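PDB 3S52: putative fumarylacetoacetate hydrolase family protein from Yersinia pestis, which is of unknown function but belongs to the fumarylacetoacetate hydrolase family and is built largely of beta-sheets with several helices. Local coordinates for residues D144-D149 with G162-M167. Residues are numbered along the deposited sequence; the frame is centred on the assembly and turned at random.
Sequences DAQQAD and GNTRDM
N163 holds CG anti to its backbone N (chi1 -172°), and T164 tucks OG1 between its own N and C (chi1 62°); these torsions turn both polar tips onto 144-149. The contact lies at the open end of the antiparallel hairpin of strands 149-154 and 157-163, away from its turn, where D149 and N163 form a non-hydrogen-bonded pair. Asparagine suits its place because its amide works both ways. OD1 accepts from R165 N, making an Asx turn at the start of the 3-10 segment 164-166, while ND2 donates to Q147 O at 2.8 Å and, almost straight, to D149 OD1 at 2.9 Å, meeting that carboxylate from above its plane. Threonine suits because its hydroxyl can donate and accept at once: T164 OG1 donates to A145 O, 2.5 Å away on a lone pair, and takes a weak bond from A148 N. T164 N adds a bond to A148 O at 2.9 Å. Glutamine's length carries Q146 NE2 to T164 O while OE1 accepts from I171 N; Q146 NE2 also lies 3.3 Å from M167 SE. Arginine's broad guanidinium lets R165 cover N163 OD1 with one face while, at its edge, R165 NH2 donates to Q147 OE1, 3.1 Å away.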
loop_
_atom_site.group_PDB
_atom_site.type_symbol
_atom_site.label_atom_id
_atom_site.label_comp_id
_atom_site.label_asym_id
_atom_site.label_seq_id
_atom_site.Cartn_x
_atom_site.Cartn_y
_atom_site.Cartn_z
ATOM N N ASP A 144 15.171 -18.744 17.174
ATOM C CA ASP A 144 15.535 -18.656 15.773
ATOM C C ASP A 144 14.271 -18.419 14.967
ATOM O O ASP A 144 13.401 -19.283 14.875
ATOM C CB ASP A 144 16.204 -19.958 15.333
ATOM C CG ASP A 144 16.661 -19.929 13.880
ATOM O OD1 ASP A 144 16.312 -18.979 13.146
ATOM O OD2 ASP A 144 17.366 -20.879 13.470
ATOM N N ALA A 145 14.189 -17.232 14.374
ATOM C CA ALA A 145 13.026 -16.785 13.605
ATOM C C ALA A 145 12.749 -17.661 12.388
ATOM O O ALA A 145 11.599 -17.890 12.023
ATOM C CB ALA A 145 13.193 -15.331 13.190
ATOM N N GLN A 146 13.832 -18.145 11.788
ATOM C CA GLN A 146 13.780 -18.981 10.598
ATOM C C GLN A 146 13.441 -20.434 10.919
ATOM O O GLN A 146 13.559 -21.306 10.064
ATOM C CB GLN A 146 15.116 -18.905 9.856
ATOM C CG GLN A 146 15.009 -19.021 8.344
ATOM C CD GLN A 146 14.181 -17.916 7.726
ATOM O OE1 GLN A 146 14.577 -16.754 7.722
ATOM N NE2 GLN A 146 13.024 -18.276 7.193
ATOM N N GLN A 147 13.017 -20.690 12.151
ATOM C CA GLN A 147 12.653 -22.040 12.564
ATOM C C GLN A 147 11.353 -22.041 13.358
ATOM O O GLN A 147 11.004 -23.022 14.008
ATOM C CB GLN A 147 13.775 -22.673 13.382
ATOM C CG GLN A 147 14.881 -23.263 12.534
ATOM C CD GLN A 147 15.543 -24.450 13.190
ATOM O OE1 GLN A 147 15.168 -25.596 12.948
ATOM N NE2 GLN A 147 16.533 -24.185 14.030
ATOM N N ALA A 148 10.641 -20.925 13.293
ATOM C CA ALA A 148 9.362 -20.774 13.993
ATOM C C ALA A 148 8.188 -21.565 13.395
ATOM O O ALA A 148 8.037 -21.651 12.180
ATOM C CB ALA A 148 8.998 -19.300 14.105
ATOM N N ASP A 149 7.358 -22.124 14.274
ATOM C CA ASP A 149 6.174 -22.870 13.895
ATOM C C ASP A 149 4.926 -21.984 13.874
ATOM O O ASP A 149 4.733 -21.144 14.743
ATOM C CB ASP A 149 5.969 -24.058 14.832
ATOM C CG ASP A 149 7.035 -25.129 14.643
ATOM O OD1 ASP A 149 6.964 -25.894 13.638
ATOM O OD2 ASP A 149 7.941 -25.206 15.507
ATOM N N GLY A 162 2.814 -24.951 9.652
ATOM C CA GLY A 162 4.029 -24.824 8.878
ATOM C C GLY A 162 5.182 -24.308 9.708
ATOM O O GLY A 162 5.050 -24.115 10.912
ATOM N N ASN A 163 6.322 -24.110 9.063
ATOM C CA ASN A 163 7.490 -23.634 9.769
ATOM C C ASN A 163 8.271 -22.720 8.850
ATOM O O ASN A 163 8.412 -23.012 7.659
ATOM C CB ASN A 163 8.340 -24.809 10.247
ATOM C CG ASN A 163 9.466 -24.378 11.166
ATOM O OD1 ASN A 163 10.488 -23.865 10.708
ATOM N ND2 ASN A 163 9.288 -24.587 12.475
ATOM N N THR A 164 8.766 -21.611 9.393
ATOM C CA THR A 164 9.469 -20.619 8.573
ATOM C C THR A 164 10.760 -21.138 7.933
ATOM O O THR A 164 11.348 -20.467 7.075
ATOM C CB THR A 164 9.765 -19.334 9.355
ATOM O OG1 THR A 164 10.626 -19.631 10.466
ATOM C CG2 THR A 164 8.461 -18.721 9.868
ATOM N N ARG A 165 11.211 -22.324 8.336
ATOM C CA ARG A 165 12.374 -22.908 7.668
ATOM C C ARG A 165 12.069 -23.172 6.196
ATOM O O ARG A 165 12.985 -23.342 5.382
ATOM C CB ARG A 165 12.848 -24.193 8.353
ATOM C CG ARG A 165 11.936 -25.401 8.144
ATOM C CD ARG A 165 12.572 -26.695 8.679
ATOM N NE ARG A 165 12.848 -26.608 10.111
ATOM C CZ ARG A 165 11.947 -26.820 11.068
ATOM N NH1 ARG A 165 10.695 -27.137 10.761
ATOM N NH2 ARG A 165 12.301 -26.712 12.338
ATOM N N ASP A 166 10.784 -23.193 5.844
ATOM C CA ASP A 166 10.401 -23.511 4.477
ATOM C C ASP A 166 10.293 -22.263 3.594
ATOM O O ASP A 166 10.002 -22.363 2.409
ATOM C CB ASP A 166 9.106 -24.338 4.452
ATOM C CG ASP A 166 9.307 -25.750 5.015
ATOM O OD1 ASP A 166 10.436 -26.278 4.914
ATOM O OD2 ASP A 166 8.352 -26.334 5.562
HETATM N N MSE A 167 10.546 -21.088 4.162
HETATM C CA MSE A 167 10.558 -19.865 3.350
HETATM C C MSE A 167 11.514 -20.015 2.176
HETATM O O MSE A 167 12.636 -20.493 2.347
HETATM C CB MSE A 167 10.962 -18.639 4.183
HETATM C CG MSE A 167 9.853 -18.179 5.110
HETATM SE SE MSE A 167 10.324 -16.652 6.231
HETATM C CE MSE A 167 8.779 -16.669 7.364
HETATM O O HOH W 1 15.714 -25.279 10.282
HETATM O O HOH W 2 8.376 -27.961 12.575
HETATM O O HOH W 3 4.723 -26.270 12.512
#